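Local coordinates for protein thiazoline oxidase/subtilisin-like protease (Prochloron didemni, PDB 4H6X) that matures patellamide peptides as a subtilisin-like protease of a transamidating family, probably cleaving its substrate and joining the new ends into a ring, at residues L13-I17 / P253-I257; D39-D43 / L106-C111; V113-I117 / P278-G282; V203-G207 / T273-A277; A306-T310 / R327-N331. All coordinates share one frame; numbering follows the deposited sequence.

Contact 1: L13-I17 / P253-I257; sequences LDERI and PGEEI
Arg-16 reaches end-on into the turn at 253-257 and grips a single backbone oxygen with two nitrogens, NH1 at 2.9 Å and NH2 at 2.8 Å from Glu-255 O. NH1 stands almost straight ahead of that carbonyl (C=O...N 176°), while NH2 meets a lone pair in the carbonyl plane. A bend in the arginine chain at chi3 (68°) turns the guanidinium so that Pro-253 CB covers one face, 3.5 Å from NH2. The buried apolar part lies beside it. There Ile-17 CG1 presses tightly on Pro-253 CG at 3.6 Å, and Leu-13 CD2 meets Ile-257 CD1 at 4.0 Å, these two chains crossing nearly at a right angle. Toward solvent the fit is looser: exposed Glu-256 leads its carboxylate away, and Glu-255 OE1 is taken by Val-231 N rather than by Arg-16. A leucine in place of Arg-16 would probably leave Glu-255 O without this paired grip and the turn less firmly fixed. Glu-256 and Ile-257, both facing Leu-270, form a G1 beta bulge at the start of the small hairpin 257-259/268-270. The contact thus joins the loop before helix 20-26 to the end of edge strand 249-253, with Val-279 of helix 273-293 packed against Leu-13 and Ile-17.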
loop_
_atom_site.group_PDB
_atom_site.type_symbol
_atom_site.label_atom_id
_atom_site.label_comp_id
_atom_site.label_asym_id
_atom_site.label_seq_id
_atom_site.Cartn_x
_atom_site.Cartn_y
_atom_site.Cartn_z
ATOM N N LEU A 13 2.866 -14.138 -1.517
ATOM C CA LEU A 13 1.567 -14.046 -2.190
ATOM C C LEU A 13 1.560 -14.671 -3.591
ATOM O O LEU A 13 0.541 -14.613 -4.288
ATOM C CB LEU A 13 1.078 -12.579 -2.248
ATOM C CG LEU A 13 0.873 -11.854 -0.911
ATOM C CD1 LEU A 13 0.573 -10.368 -1.097
ATOM C CD2 LEU A 13 -0.213 -12.535 -0.074
ATOM N N ASP A 14 2.686 -15.265 -3.991
ATOM C CA ASP A 14 2.799 -15.926 -5.302
ATOM C C ASP A 14 1.627 -16.858 -5.605
ATOM O O ASP A 14 1.055 -16.809 -6.699
ATOM C CB ASP A 14 4.113 -16.701 -5.435
ATOM C CG ASP A 14 5.303 -15.804 -5.711
ATOM O OD1 ASP A 14 5.121 -14.636 -6.151
ATOM O OD2 ASP A 14 6.442 -16.275 -5.496
ATOM N N GLU A 15 1.270 -17.691 -4.631
ATOM C CA GLU A 15 0.206 -18.667 -4.819
ATOM C C GLU A 15 -1.174 -18.034 -4.809
ATOM O O GLU A 15 -2.098 -18.551 -5.429
ATOM C CB GLU A 15 0.298 -19.795 -3.780
ATOM C CG GLU A 15 1.510 -20.704 -3.964
ATOM C CD GLU A 15 1.607 -21.286 -5.369
ATOM O OE1 GLU A 15 0.610 -21.869 -5.852
ATOM O OE2 GLU A 15 2.684 -21.162 -5.995
ATOM N N ARG A 16 -1.309 -16.904 -4.124
ATOM C CA ARG A 16 -2.595 -16.223 -4.039
ATOM C C ARG A 16 -2.813 -15.254 -5.201
ATOM O O ARG A 16 -3.932 -14.812 -5.433
ATOM C CB ARG A 16 -2.732 -15.510 -2.688
ATOM C CG ARG A 16 -2.867 -16.471 -1.511
ATOM C CD ARG A 16 -2.706 -15.777 -0.160
ATOM N NE ARG A 16 -3.810 -14.861 0.147
ATOM C CZ ARG A 16 -3.904 -14.134 1.261
ATOM N NH1 ARG A 16 -2.959 -14.196 2.194
ATOM N NH2 ARG A 16 -4.954 -13.341 1.441
ATOM N N ILE A 17 -1.737 -14.913 -5.910
ATOM C CA ILE A 17 -1.809 -13.948 -7.018
ATOM C C ILE A 17 -1.196 -14.521 -8.293
ATOM O O ILE A 17 0.006 -14.392 -8.529
ATOM C CB ILE A 17 -1.169 -12.575 -6.676
ATOM C CG1 ILE A 17 -1.749 -12.027 -5.361
ATOM C CG2 ILE A 17 -1.419 -11.582 -7.796
ATOM C CD1 ILE A 17 -1.072 -10.768 -4.847
ATOM N N PRO A 253 -5.791 -9.858 -2.431
ATOM C CA PRO A 253 -5.623 -10.465 -1.106
ATOM C C PRO A 253 -5.554 -9.397 -0.004
ATOM O O PRO A 253 -4.698 -8.500 -0.054
ATOM C CB PRO A 253 -4.270 -11.180 -1.213
ATOM C CG PRO A 253 -4.096 -11.452 -2.671
ATOM C CD PRO A 253 -4.726 -10.280 -3.364
ATOM N N GLY A 254 -6.467 -9.486 0.957
ATOM C CA GLY A 254 -6.481 -8.582 2.112
ATOM C C GLY A 254 -6.474 -9.293 3.459
ATOM O O GLY A 254 -6.476 -8.648 4.511
ATOM N N GLU A 255 -6.464 -10.623 3.430
ATOM C CA GLU A 255 -6.504 -11.407 4.654
ATOM C C GLU A 255 -5.146 -12.040 4.956
ATOM O O GLU A 255 -4.542 -12.671 4.095
ATOM C CB GLU A 255 -7.604 -12.469 4.557
ATOM C CG GLU A 255 -7.794 -13.307 5.810
ATOM C CD GLU A 255 -9.019 -14.206 5.741
ATOM O OE1 GLU A 255 -9.398 -14.639 4.634
ATOM O OE2 GLU A 255 -9.604 -14.487 6.811
ATOM N N GLU A 256 -4.672 -11.867 6.189
ATOM C CA GLU A 256 -3.428 -12.512 6.635
ATOM C C GLU A 256 -2.241 -12.125 5.760
ATOM O O GLU A 256 -1.465 -12.976 5.296
ATOM C CB GLU A 256 -3.588 -14.034 6.706
ATOM C CG GLU A 256 -4.536 -14.506 7.798
ATOM C CD GLU A 256 -3.904 -14.423 9.169
ATOM O OE1 GLU A 256 -2.771 -14.930 9.327
ATOM O OE2 GLU A 256 -4.533 -13.850 10.088
ATOM N N ILE A 257 -2.119 -10.821 5.545
ATOM C CA ILE A 257 -1.011 -10.252 4.813
ATOM C C ILE A 257 0.123 -10.011 5.806
ATOM O O ILE A 257 -0.101 -9.461 6.888
ATOM C CB ILE A 257 -1.434 -8.930 4.116
ATOM C CG1 ILE A 257 -2.667 -9.145 3.212
ATOM C CG2 ILE A 257 -0.248 -8.282 3.397
ATOM C CD1 ILE A 257 -2.537 -10.260 2.182
#

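Contact 2: D39-D43 / L106-C111; sequences DGDPD and LNDHAC
Gly-40 and Asn-107 bring loop and helix together at a CA-CA distance of 4.2 Å, in the part of the subtilisin-like fold that holds the Asp and His of what is probably a Ser-His-Asp triad. With no side chain at Gly-40, its CA can make a C-H...O contact with Leu-106 O at 3.5 Å, and its carbonyl packs against Ala-110 CB. Asp-39 sets its CG opposite the backbone N (chi1 -161°), which brings the carboxylate to the helix. OD2 then receives His-109 ND1 at 2.7 Å on its syn lone pair, close to the ring plane, although carboxylate and ring are turned 49° apart. OD1, only weakly reached by ND1, takes Gly-40 N from the anti side, 2.6 Å away and well out of the carboxylate plane, a bond from the next residue's N-H that probably helps hold the carboxylate's rotation. Across the ring, His-109 NE2 bonds Ser-274 OG. With an alanine in place of Asp-39, His-109 ND1 would probably lose its acceptor and the imidazole be freer to turn. Further along, Cys-111 SG lies beside Pro-42 CA at 3.7 Å. Asn-107 completes the grip: its OD1 accepts Asp-41 N at 2.8 Å through a nearly straight bond (175°), the donor standing above the amide carbonyl plane.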
loop_
_atom_site.group_PDB
_atom_site.type_symbol
_atom_site.label_atom_id
_atom_site.label_comp_id
_atom_site.label_asym_id
_atom_site.label_seq_id
_atom_site.Cartn_x
_atom_site.Cartn_y
_atom_site.Cartn_z
ATOM N N ASP A 39 0.172 8.201 5.148
ATOM C CA ASP A 39 -0.195 7.280 6.228
ATOM C C ASP A 39 0.516 7.786 7.482
ATOM O O ASP A 39 0.867 8.968 7.551
ATOM C CB ASP A 39 0.258 5.850 5.856
ATOM C CG ASP A 39 -0.466 4.753 6.653
ATOM O OD1 ASP A 39 -0.911 4.989 7.803
ATOM O OD2 ASP A 39 -0.542 3.620 6.134
ATOM N N GLY A 40 0.736 6.912 8.459
ATOM C CA GLY A 40 1.504 7.280 9.667
ATOM C C GLY A 40 3.007 7.296 9.440
ATOM O O GLY A 40 3.491 7.314 8.297
ATOM N N ASP A 41 3.746 7.279 10.546
ATOM C CA ASP A 41 5.190 7.376 10.543
ATOM C C ASP A 41 5.797 5.977 10.750
ATOM O O ASP A 41 5.730 5.433 11.851
ATOM C CB ASP A 41 5.639 8.336 11.660
ATOM C CG ASP A 41 7.114 8.668 11.599
ATOM O OD1 ASP A 41 7.801 8.226 10.669
ATOM O OD2 ASP A 41 7.598 9.389 12.494
ATOM N N PRO A 42 6.398 5.403 9.692
ATOM C CA PRO A 42 6.954 4.058 9.741
ATOM C C PRO A 42 8.332 4.028 10.401
ATOM O O PRO A 42 8.997 5.064 10.535
ATOM C CB PRO A 42 7.090 3.695 8.261
ATOM C CG PRO A 42 7.431 4.988 7.631
ATOM C CD PRO A 42 6.612 6.022 8.373
ATOM N N ASP A 43 8.756 2.830 10.782
ATOM C CA ASP A 43 9.985 2.649 11.557
ATOM C C ASP A 43 11.098 2.222 10.607
ATOM O O ASP A 43 11.179 1.066 10.219
ATOM C CB ASP A 43 9.732 1.611 12.662
ATOM C CG ASP A 43 10.970 1.318 13.523
ATOM O OD1 ASP A 43 12.050 1.911 13.303
ATOM O OD2 ASP A 43 10.843 0.466 14.428
ATOM N N LEU A 106 -2.021 4.298 13.572
ATOM C CA LEU A 106 -1.583 4.897 12.295
ATOM C C LEU A 106 -0.134 4.583 11.957
ATOM O O LEU A 106 0.189 4.270 10.801
ATOM C CB LEU A 106 -1.788 6.419 12.306
ATOM C CG LEU A 106 -2.043 7.042 10.929
ATOM C CD1 LEU A 106 -3.413 6.636 10.407
ATOM C CD2 LEU A 106 -1.916 8.561 10.981
ATOM N N ASN A 107 0.753 4.675 12.949
ATOM C CA ASN A 107 2.173 4.429 12.688
ATOM C C ASN A 107 2.441 2.956 12.452
ATOM O O ASN A 107 3.266 2.588 11.603
ATOM C CB ASN A 107 3.044 4.949 13.827
ATOM C CG ASN A 107 2.939 6.448 13.995
ATOM O OD1 ASN A 107 2.532 7.163 13.073
ATOM N ND2 ASN A 107 3.311 6.941 15.178
ATOM N N ASP A 108 1.723 2.117 13.198
ATOM C CA ASP A 108 1.816 0.674 13.029
ATOM C C ASP A 108 1.375 0.304 11.600
ATOM O O ASP A 108 2.026 -0.488 10.920
ATOM C CB ASP A 108 0.926 -0.026 14.061
ATOM C CG ASP A 108 0.901 -1.525 13.891
ATOM O OD1 ASP A 108 1.822 -2.178 14.408
ATOM O OD2 ASP A 108 -0.039 -2.043 13.250
ATOM N N HIS A 109 0.268 0.903 11.171
ATOM C CA HIS A 109 -0.300 0.678 9.841
ATOM C C HIS A 109 0.696 1.093 8.741
ATOM O O HIS A 109 0.908 0.371 7.761
ATOM C CB HIS A 109 -1.613 1.458 9.747
ATOM C CG HIS A 109 -2.401 1.174 8.516
ATOM N ND1 HIS A 109 -2.211 1.863 7.337
ATOM C CD2 HIS A 109 -3.403 0.294 8.284
ATOM C CE1 HIS A 109 -3.049 1.405 6.424
ATOM N NE2 HIS A 109 -3.778 0.449 6.975
ATOM N N ALA A 110 1.333 2.245 8.936
ATOM C CA ALA A 110 2.376 2.731 8.054
ATOM C C ALA A 110 3.536 1.746 7.922
ATOM O O ALA A 110 4.040 1.548 6.824
ATOM C CB ALA A 110 2.894 4.084 8.533
ATOM N N CYS A 111 3.968 1.141 9.033
ATOM C CA CYS A 111 5.078 0.168 8.954
ATOM C C CYS A 111 4.688 -1.010 8.094
ATOM O O CYS A 111 5.480 -1.482 7.286
ATOM C CB CYS A 111 5.488 -0.376 10.322
ATOM S SG CYS A 111 6.320 0.803 11.399
#

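Contact 3: V113-I117 / P278-G282; sequences VTSTI and PVMTG
Val-113, Thr-116 and Ile-117 close round the ring of Pro-278 where two helices meet. The short helical segments run in similar directions, crossing at -34° with their axes 8.8 Å apart. Apolar contacts do nearly all the work, and no hydrogen bond spans the interface. Val-113 CG2 touches Pro-278 CG at 3.8 Å, coming across the ring at about a right angle. Pro-278 CB is shared between Thr-116 CG2, 3.8 Å away, and Ile-117 CG1, 3.7 Å away. Beyond the ring, Ile-117 CD1 reaches Thr-281 CG2 at 3.7 Å, methyl against methyl. Carbon-to-oxygen packing adds one more touch, Ile-117 CG1 resting 3.5 Å from Pro-278 O, an oxygen already engaged by Gly-282 N in the regular helical bond. Polar groups are settled on their own side: Thr-116 sets OG1 beside its backbone N (chi1 -67°), where it bonds His-112 O, and this rotation presents CG2 to the proline. Pro-278, having no N-H to give, also kinks its helix here. The centre of the contact lies about 3 Å from the centre of the chain. It joins helix 101-118 to helix 273-293, with Ile-35 and Ile-37 of strand 34-39 and His-172 of strand 170-173 packed against the same side chains.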
loop_
_atom_site.group_PDB
_atom_site.type_symbol
_atom_site.label_atom_id
_atom_site.label_comp_id
_atom_site.label_asym_id
_atom_site.label_seq_id
_atom_site.Cartn_x
_atom_site.Cartn_y
_atom_site.Cartn_z
ATOM N N VAL A 113 2.058 -1.325 5.824
ATOM C CA VAL A 113 1.797 -0.920 4.431
ATOM C C VAL A 113 3.106 -0.685 3.678
ATOM O O VAL A 113 3.281 -1.203 2.598
ATOM C CB VAL A 113 0.876 0.330 4.390
ATOM C CG1 VAL A 113 0.970 1.070 3.058
ATOM C CG2 VAL A 113 -0.551 -0.097 4.661
ATOM N N THR A 114 4.037 0.051 4.279
ATOM C CA THR A 114 5.291 0.385 3.605
ATOM C C THR A 114 6.131 -0.870 3.331
ATOM O O THR A 114 6.689 -1.020 2.240
ATOM C CB THR A 114 6.087 1.441 4.398
ATOM O OG1 THR A 114 5.254 2.594 4.616
ATOM C CG2 THR A 114 7.330 1.861 3.650
ATOM N N SER A 115 6.201 -1.766 4.315
ATOM C CA SER A 115 6.924 -3.037 4.144
ATOM C C SER A 115 6.291 -3.919 3.057
ATOM O O SER A 115 7.002 -4.599 2.304
ATOM C CB SER A 115 7.032 -3.790 5.485
ATOM O OG SER A 115 5.770 -4.330 5.891
ATOM N N THR A 116 4.962 -3.897 2.965
ATOM C CA THR A 116 4.242 -4.657 1.919
ATOM C C THR A 116 4.624 -4.190 0.513
ATOM O O THR A 116 4.694 -4.982 -0.438
ATOM C CB THR A 116 2.712 -4.560 2.121
ATOM O OG1 THR A 116 2.370 -5.252 3.330
ATOM C CG2 THR A 116 1.938 -5.193 0.953
ATOM N N ILE A 117 4.859 -2.893 0.389
ATOM C CA ILE A 117 5.186 -2.302 -0.886
ATOM C C ILE A 117 6.672 -2.470 -1.189
ATOM O O ILE A 117 7.047 -2.829 -2.313
ATOM C CB ILE A 117 4.744 -0.813 -0.941
ATOM C CG1 ILE A 117 3.203 -0.734 -0.911
ATOM C CG2 ILE A 117 5.310 -0.142 -2.181
ATOM C CD1 ILE A 117 2.627 0.649 -0.638
ATOM N N PRO A 278 -2.177 -1.830 -0.485
ATOM C CA PRO A 278 -0.746 -1.768 -0.808
ATOM C C PRO A 278 -0.292 -2.849 -1.776
ATOM O O PRO A 278 0.669 -2.627 -2.518
ATOM C CB PRO A 278 -0.031 -1.952 0.544
ATOM C CG PRO A 278 -1.075 -2.265 1.547
ATOM C CD PRO A 278 -2.421 -1.939 0.965
ATOM N N VAL A 279 -0.949 -4.007 -1.762
ATOM C CA VAL A 279 -0.629 -5.062 -2.732
ATOM C C VAL A 279 -0.834 -4.483 -4.160
ATOM O O VAL A 279 0.017 -4.639 -5.028
ATOM C CB VAL A 279 -1.465 -6.350 -2.486
ATOM C CG1 VAL A 279 -1.180 -7.396 -3.553
ATOM C CG2 VAL A 279 -1.172 -6.952 -1.107
ATOM N N MET A 280 -1.946 -3.776 -4.372
ATOM C CA MET A 280 -2.278 -3.200 -5.690
ATOM C C MET A 280 -1.386 -2.022 -6.046
ATOM O O MET A 280 -1.052 -1.823 -7.212
ATOM C CB MET A 280 -3.758 -2.795 -5.754
ATOM C CG MET A 280 -4.720 -3.976 -5.771
ATOM S SD MET A 280 -4.377 -5.143 -7.122
ATOM C CE MET A 280 -3.410 -6.354 -6.241
ATOM N N THR A 281 -0.993 -1.243 -5.037
ATOM C CA THR A 281 -0.022 -0.197 -5.243
ATOM C C THR A 281 1.306 -0.806 -5.734
ATOM O O THR A 281 1.919 -0.300 -6.674
ATOM C CB THR A 281 0.167 0.655 -3.963
ATOM O OG1 THR A 281 -0.987 1.493 -3.778
ATOM C CG2 THR A 281 1.401 1.530 -4.063
ATOM N N GLY A 282 1.733 -1.897 -5.111
ATOM C CA GLY A 282 2.970 -2.579 -5.527
ATOM C C GLY A 282 2.869 -3.136 -6.946
ATOM O O GLY A 282 3.785 -2.980 -7.755
#

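Contact 4: V203-G207 / T273-A277; sequences VSPTG and TSMAA
Pro-205 lies against the first turn of helix 273-293, its ring carbons divided among three helix residues. CB sits 3.5 Å from Thr-273 OG1, CG meets Ser-274 CB at 3.9 Å, and CD approaches Ala-277 CB at 4.1 Å. Next to it comes the one hydrogen bond across the contact, Gly-207 N giving to Thr-273 OG1 at 3.0 Å with a bent N-H...O angle of 136°. Thr-273 holds OG1 in the crowded position between its backbone N and carbonyl carbon (chi1 56°), which turns the oxygen to the loop and lays CG2 3.5 Å from Thr-206 OG1. At the other end Val-203 CG1 packs on Ala-277 O at 3.8 Å. One shell out, Thr-273 O is tied into the helix by Ala-277 N, and Thr-206 O is bound by Asn-240 ND2. Strand 201-205 lies between strands 170-173 and 224-229 and is hydrogen-bonded to both; its 203-205 part runs at 158° to the helix segment. The Gly-Thr-Ser-Met-Ala sequence at the start of this helix is that of the subtilase active site, consistent with Ser-274, the partner of His-109, being the nucleophile of a catalytic triad.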
loop_
_atom_site.group_PDB
_atom_site.type_symbol
_atom_site.label_atom_id
_atom_site.label_comp_id
_atom_site.label_asym_id
_atom_site.label_seq_id
_atom_site.Cartn_x
_atom_site.Cartn_y
_atom_site.Cartn_z
ATOM N N VAL A 203 -4.314 5.292 -5.216
ATOM C CA VAL A 203 -4.787 3.990 -4.713
ATOM C C VAL A 203 -5.308 4.160 -3.294
ATOM O O VAL A 203 -4.658 4.782 -2.433
ATOM C CB VAL A 203 -3.694 2.881 -4.758
ATOM C CG1 VAL A 203 -4.275 1.527 -4.350
ATOM C CG2 VAL A 203 -3.078 2.759 -6.151
ATOM N N SER A 204 -6.488 3.608 -3.060
ATOM C CA SER A 204 -7.156 3.754 -1.799
ATOM C C SER A 204 -7.983 2.491 -1.545
ATOM O O SER A 204 -8.484 1.884 -2.488
ATOM C CB SER A 204 -8.025 5.018 -1.840
ATOM O OG SER A 204 -8.960 5.045 -0.795
ATOM N N PRO A 205 -8.088 2.065 -0.272
ATOM C CA PRO A 205 -8.932 0.924 0.085
ATOM C C PRO A 205 -10.392 1.327 0.082
ATOM O O PRO A 205 -10.694 2.497 0.246
ATOM C CB PRO A 205 -8.490 0.598 1.516
ATOM C CG PRO A 205 -7.965 1.884 2.065
ATOM C CD PRO A 205 -7.365 2.610 0.897
ATOM N N THR A 206 -11.296 0.377 -0.100
ATOM C CA THR A 206 -12.725 0.701 -0.016
ATOM C C THR A 206 -13.222 0.952 1.416
ATOM O O THR A 206 -14.204 1.662 1.607
ATOM C CB THR A 206 -13.607 -0.369 -0.683
ATOM O OG1 THR A 206 -13.292 -1.651 -0.129
ATOM C CG2 THR A 206 -13.392 -0.373 -2.196
ATOM N N GLY A 207 -12.550 0.369 2.411
ATOM C CA GLY A 207 -12.928 0.545 3.821
ATOM C C GLY A 207 -13.501 -0.692 4.500
ATOM O O GLY A 207 -14.119 -1.551 3.856
ATOM N N THR A 273 -9.191 -4.116 4.146
ATOM C CA THR A 273 -9.073 -3.567 2.789
ATOM C C THR A 273 -7.821 -2.726 2.636
ATOM O O THR A 273 -7.264 -2.657 1.549
ATOM C CB THR A 273 -10.276 -2.705 2.348
ATOM O OG1 THR A 273 -10.493 -1.634 3.283
ATOM C CG2 THR A 273 -11.527 -3.552 2.183
ATOM N N SER A 274 -7.384 -2.092 3.730
ATOM C CA SER A 274 -6.159 -1.304 3.701
ATOM C C SER A 274 -4.901 -2.173 3.754
ATOM O O SER A 274 -3.791 -1.658 3.643
ATOM C CB SER A 274 -6.164 -0.230 4.797
ATOM O OG SER A 274 -5.875 -0.782 6.056
ATOM N N MET A 275 -5.086 -3.488 3.906
ATOM C CA MET A 275 -4.010 -4.473 3.729
ATOM C C MET A 275 -3.940 -4.907 2.258
ATOM O O MET A 275 -2.872 -5.216 1.736
ATOM C CB MET A 275 -4.248 -5.697 4.623
ATOM C CG MET A 275 -4.205 -5.425 6.121
ATOM S SD MET A 275 -2.589 -4.780 6.552
ATOM C CE MET A 275 -2.992 -3.059 6.863
ATOM N N ALA A 276 -5.088 -4.913 1.592
ATOM C CA ALA A 276 -5.163 -5.261 0.172
ATOM C C ALA A 276 -4.689 -4.124 -0.743
ATOM O O ALA A 276 -4.060 -4.383 -1.753
ATOM C CB ALA A 276 -6.581 -5.689 -0.196
ATOM N N ALA A 277 -4.994 -2.873 -0.392
ATOM C CA ALA A 277 -4.556 -1.699 -1.207
ATOM C C ALA A 277 -3.053 -1.634 -1.502
ATOM O O ALA A 277 -2.684 -1.413 -2.647
ATOM C CB ALA A 277 -5.048 -0.381 -0.589
#

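Contact 5: A306-T310 / R327-N331; sequences ALLKT and RGFVN
Arg-327 and Leu-308 cross at about a right angle, with the guanidinium spread over the leucine so that Leu-308 CB stands 4.0 Å above its plane, offset toward the rim. Bends at chi2 (74°) and chi3 (83°) fold the arginine back to this place. Nearer its root, Arg-327 CG lies 3.1 Å from Leu-308 O. Lys-309 CD comes in at the edge of the same guanidinium, near its plane, while Arg-327 NH2 is fixed by Lys-247 O. Asn-331 also lies crosswise, against Thr-310. Its ND2 gives a hydrogen bond of 2.9 Å to Thr-310 O; the acceptor lies in the amide plane, though the donor is tilted 22° from the carbonyl plane. The other end of that amide, OD1, caps Gly-334 N at the start of helix 332-340, and bonds at both ends fix its rotation. Between the segments one water accepts from Asn-331 N at 2.8 Å and donates to Leu-307 O and to Thr-310 OG1. Direct apolar pairing is confined to a light touch, Leu-307 CD2 to Val-330 CG2 at 4.3 Å. The chemistry suits the end of helix 300-309: water serves Leu-307 O and the asparagine amide Thr-310 O, while Thr-310 OG1 adds a second donor to Ala-306 O at 2.8 Å. Any repulsion between Lys-309 and Arg-327, both exposed, is probably eased by solvent, and for the arginine by Lys-247 O.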
loop_
_atom_site.group_PDB
_atom_site.type_symbol
_atom_site.label_atom_id
_atom_site.label_comp_id
_atom_site.label_asym_id
_atom_site.label_seq_id
_atom_site.Cartn_x
_atom_site.Cartn_y
_atom_site.Cartn_z
ATOM N N ALA A 306 -6.087 -1.259 -17.607
ATOM C CA ALA A 306 -5.663 -2.642 -17.865
ATOM C C ALA A 306 -6.011 -3.568 -16.707
ATOM O O ALA A 306 -6.506 -4.676 -16.939
ATOM C CB ALA A 306 -4.177 -2.734 -18.172
ATOM N N LEU A 307 -5.764 -3.107 -15.475
ATOM C CA LEU A 307 -6.124 -3.858 -14.278
ATOM C C LEU A 307 -7.631 -4.014 -14.125
ATOM O O LEU A 307 -8.119 -5.115 -13.834
ATOM C CB LEU A 307 -5.510 -3.237 -13.004
ATOM C CG LEU A 307 -3.990 -3.330 -12.866
ATOM C CD1 LEU A 307 -3.479 -2.416 -11.757
ATOM C CD2 LEU A 307 -3.551 -4.780 -12.660
ATOM N N LEU A 308 -8.379 -2.931 -14.324
ATOM C CA LEU A 308 -9.833 -3.022 -14.168
ATOM C C LEU A 308 -10.509 -3.864 -15.265
ATOM O O LEU A 308 -11.373 -4.689 -14.960
ATOM C CB LEU A 308 -10.482 -1.636 -14.055
ATOM C CG LEU A 308 -10.099 -0.814 -12.809
ATOM C CD1 LEU A 308 -10.533 0.628 -13.004
ATOM C CD2 LEU A 308 -10.705 -1.393 -11.530
ATOM N N LYS A 309 -10.107 -3.653 -16.519
ATOM C CA LYS A 309 -10.693 -4.362 -17.668
ATOM C C LYS A 309 -10.466 -5.865 -17.633
ATOM O O LYS A 309 -11.293 -6.628 -18.119
ATOM C CB LYS A 309 -10.138 -3.804 -18.992
ATOM C CG LYS A 309 -10.722 -2.451 -19.377
ATOM C CD LYS A 309 -12.235 -2.520 -19.562
ATOM C CE LYS A 309 -12.711 -1.480 -20.573
ATOM N NZ LYS A 309 -14.192 -1.501 -20.734
ATOM N N THR A 310 -9.346 -6.290 -17.050
ATOM C CA THR A 310 -9.004 -7.713 -17.027
ATOM C C THR A 310 -9.348 -8.359 -15.693
ATOM O O THR A 310 -9.147 -9.572 -15.511
ATOM C CB THR A 310 -7.516 -7.930 -17.316
ATOM O OG1 THR A 310 -6.743 -7.343 -16.261
ATOM C CG2 THR A 310 -7.138 -7.301 -18.659
ATOM N N ARG A 327 -14.944 -4.813 -9.590
ATOM C CA ARG A 327 -14.725 -5.184 -10.991
ATOM C C ARG A 327 -14.199 -6.623 -11.128
ATOM O O ARG A 327 -14.187 -7.188 -12.233
ATOM C CB ARG A 327 -13.795 -4.186 -11.694
ATOM C CG ARG A 327 -13.867 -4.216 -13.209
ATOM C CD ARG A 327 -15.146 -3.585 -13.751
ATOM N NE ARG A 327 -15.039 -2.135 -13.841
ATOM C CZ ARG A 327 -14.514 -1.473 -14.870
ATOM N NH1 ARG A 327 -14.039 -2.119 -15.934
ATOM N NH2 ARG A 327 -14.470 -0.148 -14.836
ATOM N N GLY A 328 -13.774 -7.209 -10.008
ATOM C CA GLY A 328 -13.238 -8.572 -9.992
ATOM C C GLY A 328 -11.924 -8.673 -9.242
ATOM O O GLY A 328 -11.444 -7.685 -8.665
ATOM N N PHE A 329 -11.335 -9.865 -9.265
ATOM C CA PHE A 329 -10.052 -10.123 -8.611
ATOM C C PHE A 329 -8.899 -9.787 -9.555
ATOM O O PHE A 329 -8.988 -10.043 -10.758
ATOM C CB PHE A 329 -9.981 -11.592 -8.164
ATOM C CG PHE A 329 -8.734 -11.939 -7.397
ATOM C CD1 PHE A 329 -8.636 -11.660 -6.033
ATOM C CD2 PHE A 329 -7.658 -12.537 -8.033
ATOM C CE1 PHE A 329 -7.485 -11.980 -5.326
ATOM C CE2 PHE A 329 -6.500 -12.856 -7.328
ATOM C CZ PHE A 329 -6.417 -12.578 -5.975
ATOM N N VAL A 330 -7.818 -9.230 -9.003
ATOM C CA VAL A 330 -6.641 -8.827 -9.782
ATOM C C VAL A 330 -6.187 -9.939 -10.730
ATOM O O VAL A 330 -6.092 -11.109 -10.329
ATOM C CB VAL A 330 -5.476 -8.349 -8.867
ATOM C CG1 VAL A 330 -5.042 -9.442 -7.900
ATOM C CG2 VAL A 330 -4.287 -7.843 -9.677
ATOM N N ASN A 331 -5.904 -9.556 -11.973
ATOM C CA ASN A 331 -5.513 -10.492 -13.025
ATOM C C ASN A 331 -4.258 -9.983 -13.706
ATOM O O ASN A 331 -4.312 -9.415 -14.798
ATOM C CB ASN A 331 -6.673 -10.660 -14.032
ATOM C CG ASN A 331 -6.365 -11.640 -15.164
ATOM O OD1 ASN A 331 -5.347 -12.328 -15.155
ATOM N ND2 ASN A 331 -7.248 -11.681 -16.164
HETATM O O HOH W 1 -6.476 -7.312 -13.528
HETATM O O HOH W 2 -11.192 -10.451 -12.871
#

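Contact 3 is the innermost of the five and without a hydrogen bond across its interface, whereas contact 5, about 17 Å from the chain centre to its own centre, relies on amide, water and carbonyl bonds at a helix end. Contact 1 mixes a buried apolar patch with an arginine grip nearer solvent. Two helices recur: 101-118 serves contacts 2 and 3, and 273-293 serves contacts 3 and 4. Contact 2 supplies the probable catalytic Asp and His, contact 4 the Ser, with contact 3 packed beside both. Val-279 links contact 3 to contact 1, Met-280 links it to contact 5, and Phe-329 of contact 5 packs on Arg-16 O and Pro-253 of contact 1.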